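Local coordinates for protein transcriptional regulator, SorC family (Enterococcus faecalis, PDB 2O0M) that probably acts as a carbohydrate-responsive, DNA-binding transcriptional regulator of the SorC family, at residues Lys99-Tyr104 / Leu329-Ala334; Ile111-Asp116 / Gly128-Asn133. All blocks are in the same frame, centred on the assembly; numbering follows the deposited sequence.

Contact 1 of 2, residues Lys99-Tyr104 / Leu329-Ala334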
# COMPACT_ATOMS: atom_id res chain seq x y z
N LYS A 99 19.93 -9.10 1.88
CA LYS A 99 20.88 -8.20 2.54
C LYS A 99 21.24 -7.02 1.65
O LYS A 99 21.24 -5.88 2.09
CB LYS A 99 22.17 -8.95 2.91
CG LYS A 99 23.31 -8.05 3.40
CD LYS A 99 24.59 -8.86 3.57
CE LYS A 99 25.82 -7.96 3.74
NZ LYS A 99 27.10 -8.74 3.64
N GLU A 100 21.55 -7.32 0.39
CA GLU A 100 21.93 -6.27 -0.54
C GLU A 100 20.77 -5.28 -0.72
O GLU A 100 20.99 -4.07 -0.79
CB GLU A 100 22.36 -6.87 -1.89
CG GLU A 100 23.73 -7.59 -1.82
CD GLU A 100 24.25 -8.07 -3.17
OE1 GLU A 100 23.82 -7.53 -4.22
OE2 GLU A 100 25.12 -8.97 -3.18
N MSE A 101 19.55 -5.79 -0.77
CA MSE A 101 18.37 -4.91 -0.91
C MSE A 101 18.16 -4.02 0.31
O MSE A 101 17.93 -2.83 0.17
CB MSE A 101 17.10 -5.72 -1.20
CG MSE A 101 17.04 -6.29 -2.61
SE MSE A 101 16.74 -4.91 -3.97
CE MSE A 101 14.88 -4.63 -3.62
N THR A 102 18.24 -4.59 1.51
CA THR A 102 18.03 -3.78 2.72
C THR A 102 19.08 -2.67 2.82
O THR A 102 18.77 -1.56 3.20
CB THR A 102 18.06 -4.60 4.03
OG1 THR A 102 19.37 -5.10 4.27
CG2 THR A 102 17.09 -5.75 3.96
N GLN A 103 20.33 -3.00 2.48
CA GLN A 103 21.42 -2.03 2.54
C GLN A 103 21.31 -0.97 1.45
O GLN A 103 21.64 0.19 1.67
CB GLN A 103 22.76 -2.76 2.49
CG GLN A 103 22.95 -3.63 3.73
CD GLN A 103 24.35 -4.20 3.87
OE1 GLN A 103 25.07 -4.37 2.89
NE2 GLN A 103 24.74 -4.49 5.10
N TYR A 104 20.83 -1.37 0.28
CA TYR A 104 20.65 -0.43 -0.83
C TYR A 104 19.71 0.70 -0.42
O TYR A 104 19.96 1.87 -0.73
CB TYR A 104 20.11 -1.17 -2.06
CG TYR A 104 20.01 -0.34 -3.32
CD1 TYR A 104 18.86 0.39 -3.61
CD2 TYR A 104 21.05 -0.31 -4.23
CE1 TYR A 104 18.76 1.16 -4.76
CE2 TYR A 104 20.96 0.44 -5.39
CZ TYR A 104 19.81 1.17 -5.65
OH TYR A 104 19.74 1.91 -6.81
N LEU A 329 10.20 -4.44 3.03
CA LEU A 329 9.86 -4.54 1.61
C LEU A 329 9.73 -6.00 1.23
O LEU A 329 10.70 -6.76 1.33
CB LEU A 329 10.92 -3.86 0.74
CG LEU A 329 10.75 -4.03 -0.78
CD1 LEU A 329 9.45 -3.41 -1.27
CD2 LEU A 329 11.93 -3.44 -1.52
N ILE A 330 8.53 -6.40 0.82
CA ILE A 330 8.29 -7.73 0.25
C ILE A 330 8.33 -7.57 -1.26
O ILE A 330 7.55 -6.80 -1.83
CB ILE A 330 6.94 -8.32 0.66
CG1 ILE A 330 6.87 -8.43 2.19
CG2 ILE A 330 6.73 -9.68 -0.02
CD1 ILE A 330 5.54 -8.83 2.74
N THR A 331 9.23 -8.30 -1.91
CA THR A 331 9.43 -8.16 -3.33
C THR A 331 9.82 -9.51 -3.93
O THR A 331 9.77 -10.54 -3.25
CB THR A 331 10.49 -7.06 -3.61
OG1 THR A 331 10.50 -6.71 -5.00
CG2 THR A 331 11.88 -7.46 -3.12
N ASP A 332 10.21 -9.50 -5.19
CA ASP A 332 10.63 -10.75 -5.82
C ASP A 332 12.01 -10.64 -6.45
O ASP A 332 12.60 -9.57 -6.49
CB ASP A 332 9.58 -11.29 -6.78
CG ASP A 332 9.21 -10.33 -7.89
OD1 ASP A 332 9.99 -9.40 -8.18
OD2 ASP A 332 8.13 -10.52 -8.49
N GLU A 333 12.52 -11.78 -6.90
CA GLU A 333 13.84 -11.85 -7.50
C GLU A 333 13.92 -10.96 -8.73
O GLU A 333 14.95 -10.34 -8.98
CB GLU A 333 14.18 -13.29 -7.91
CG GLU A 333 14.54 -14.21 -6.76
CD GLU A 333 15.06 -15.57 -7.25
OE1 GLU A 333 14.30 -16.30 -7.92
OE2 GLU A 333 16.24 -15.90 -6.97
N ALA A 334 12.85 -10.92 -9.52
CA ALA A 334 12.89 -10.15 -10.75
C ALA A 334 13.11 -8.67 -10.47
O ALA A 334 13.92 -8.01 -11.12
CB ALA A 334 11.66 -10.38 -11.56

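Contact 2 of 2, residues Ile111-Asp116 / Gly128-Asn133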
# COMPACT_ATOMS: atom_id res chain seq x y z
N ILE A 111 12.29 -8.99 2.09
CA ILE A 111 12.04 -10.40 1.79
C ILE A 111 11.94 -10.52 0.27
O ILE A 111 11.12 -9.86 -0.35
CB ILE A 111 10.74 -10.90 2.44
CG1 ILE A 111 10.87 -10.80 3.96
CG2 ILE A 111 10.46 -12.35 2.04
CD1 ILE A 111 9.56 -10.85 4.71
N VAL A 112 12.78 -11.37 -0.31
CA VAL A 112 12.81 -11.56 -1.76
C VAL A 112 12.26 -12.96 -2.08
O VAL A 112 12.87 -13.98 -1.76
CB VAL A 112 14.24 -11.43 -2.33
CG1 VAL A 112 14.24 -11.72 -3.82
CG2 VAL A 112 14.82 -10.05 -2.07
N VAL A 113 11.08 -12.98 -2.69
CA VAL A 113 10.41 -14.22 -3.06
C VAL A 113 10.95 -14.73 -4.39
O VAL A 113 11.23 -13.94 -5.30
CB VAL A 113 8.88 -13.99 -3.14
CG1 VAL A 113 8.15 -15.23 -3.67
CG2 VAL A 113 8.34 -13.59 -1.77
N ALA A 114 11.08 -16.05 -4.49
CA ALA A 114 11.60 -16.66 -5.70
C ALA A 114 10.69 -16.32 -6.87
O ALA A 114 9.47 -16.39 -6.75
CB ALA A 114 11.70 -18.18 -5.55
N GLY A 115 11.30 -15.95 -7.99
CA GLY A 115 10.58 -15.81 -9.24
C GLY A 115 10.32 -14.38 -9.67
O GLY A 115 10.94 -13.43 -9.18
N ASP A 116 9.37 -14.25 -10.60
CA ASP A 116 9.06 -13.00 -11.29
C ASP A 116 7.54 -12.84 -11.36
O ASP A 116 6.88 -13.50 -12.16
CB ASP A 116 9.66 -13.02 -12.70
CG ASP A 116 9.42 -11.72 -13.46
OD1 ASP A 116 8.72 -10.83 -12.96
OD2 ASP A 116 9.95 -11.60 -14.58
N GLY A 128 1.11 -13.18 -0.37
CA GLY A 128 0.09 -13.38 0.67
C GLY A 128 0.61 -14.18 1.84
O GLY A 128 0.43 -13.82 2.99
N ASP A 129 1.25 -15.30 1.55
CA ASP A 129 1.88 -16.13 2.58
C ASP A 129 2.90 -15.33 3.38
O ASP A 129 2.93 -15.37 4.62
CB ASP A 129 2.59 -17.34 1.96
CG ASP A 129 1.64 -18.48 1.61
OD1 ASP A 129 0.44 -18.42 1.95
OD2 ASP A 129 2.11 -19.45 0.99
N VAL A 130 3.74 -14.58 2.67
CA VAL A 130 4.82 -13.83 3.30
C VAL A 130 4.24 -12.72 4.16
O VAL A 130 4.69 -12.50 5.29
CB VAL A 130 5.81 -13.26 2.25
CG1 VAL A 130 6.86 -12.37 2.90
CG2 VAL A 130 6.51 -14.40 1.48
N LEU A 131 3.23 -12.02 3.64
CA LEU A 131 2.62 -10.98 4.47
C LEU A 131 1.99 -11.58 5.72
O LEU A 131 2.10 -11.02 6.81
CB LEU A 131 1.58 -10.15 3.70
CG LEU A 131 0.96 -9.00 4.51
CD1 LEU A 131 2.03 -8.03 4.94
CD2 LEU A 131 -0.13 -8.30 3.71
N THR A 132 1.32 -12.72 5.56
CA THR A 132 0.71 -13.38 6.72
C THR A 132 1.78 -13.68 7.79
O THR A 132 1.62 -13.34 8.96
CB THR A 132 -0.04 -14.64 6.29
OG1 THR A 132 -1.06 -14.27 5.37
CG2 THR A 132 -0.69 -15.33 7.49
N ASN A 133 2.88 -14.29 7.38
CA ASN A 133 3.94 -14.63 8.32
C ASN A 133 4.56 -13.39 8.95
O ASN A 133 4.85 -13.37 10.16
CB ASN A 133 4.99 -15.49 7.61
CG ASN A 133 4.45 -16.84 7.21
OD1 ASN A 133 3.51 -17.37 7.83
ND2 ASN A 133 5.02 -17.42 6.16

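Contact 1 of 2, residues Lys99-Tyr104 / Leu329-Ala334
Met101, a selenomethionine, meets strand 328-332 through its terminal methyl alone: CE lies 3.8 Å from Leu329 CD2, whereas the selenium SE stands 5.6 Å from that same CD2. The chain is bent twice, at chi2 (-71°) and again at chi3 (-75°), which carries CE off the helix and across the leucine branch at an oblique angle. Toward Thr331 the approach is different. Here two methyls face each other tip to tip, Met101 CE being 4.2 Å from Thr331 CG2, a looser fit than that to the leucine. The threonine is oriented by its polar end: OG1, anti to the backbone N (chi1 -168°), is hydrogen-bonded to Ala307 O, and CG2 is left to face the helix.

All three touching residues are buried, and Cys110 and Leu340 add further contacts to Met101. Helix 96-105 thus packs on one face of the parallel strand pair 328-332 and 109-113. Ile330, between the two contact residues of its strand, packs instead on Phe127 and Val130 of helix 122-138.

The outer side of the helix is loose by comparison, for Lys99 and Gln103 are exposed and do not reach the strand. Lys99 O receives Gln103 N at 3.0 Å and also Thr102 OG1, both from the same face of the carbonyl plane, while Glu100 OE2 is hydrogen-bonded to Gln96 NE2. With no hydrogen bond between the segments, the join depends on burial and dispersion among methyl groups, an attraction with little directional preference.

Contact 2 of 2, residues Ile111-Asp116 / Gly128-Asn133
Gly128 O, on the helical turn from which Val130 reaches Ile111 and Val113, is gripped twice by one residue. Thr132 OG1 donates to Gly128 O at 2.8 Å, and the routine helical bond from Thr132 N to Gly128 O measures 2.9 Å. The two donors come from opposite faces of the carbonyl plane; the hydroxyl makes a C=O...O angle of 145° and sits 34° out of that plane. Thr132 OG1 in turn is hydrogen-bonded to Gly162 N, so the hydroxyl ties this turn to a neighbouring loop.

Across the contact everything is aliphatic, and Val130 does the work with both branches. Val130 CG1 lies 3.6 Å from Ile111 CD1 and 3.7 Å from Ile111 CG2, so that the methyl rests against both arms of the isoleucine. Val130 CG2 meets Val113 CG2 at 3.8 Å. With Val130 CG1 anti to the backbone N (chi1 174°), the methyls are divided between two strand residues two positions apart. In both pairs the side chains run past each other in opposite directions.

This is the strand-to-helix half of a beta-alpha-beta crossover: strand 109-113 leads into helix 122-138, which leads to strand 142-148, farther along the same mixed sheet, consistent with the Rossmann-like class to which the putative sugar-binding domain is assigned. Strand 109-113 pairs with strand 328-332, and Val130 also touches Ile330 there, so the helix straddles both strands.

Packing is closest at Ile111, whose CA lies 8.1 Å from Val130 CA. None of the three residues is fully buried, and Asp129 and Asn133, on either side of Val130 along the helix, are exposed and make no contact with the strand.

How the contacts relate
From its first modelled residues the chain runs through helix 96-105, the helical side of contact 1, straight into strand 109-113, where contact 2 begins. Contact 2 closes a short loop almost at once, with helix 122-138. Contact 1 closes only after most of the domain has been built, when the chain returns at 329-334, so the short closure lies wholly within the long one and the two do not cross. Strands 109-113 and 328-332 run side by side and join them: Leu329 O to Ile111 N and Thr331 O to Val113 N, each 2.8 Å, are probable hydrogen bonds. The two helices cover opposite faces of this strand pair, with contact centres about 11 Å apart.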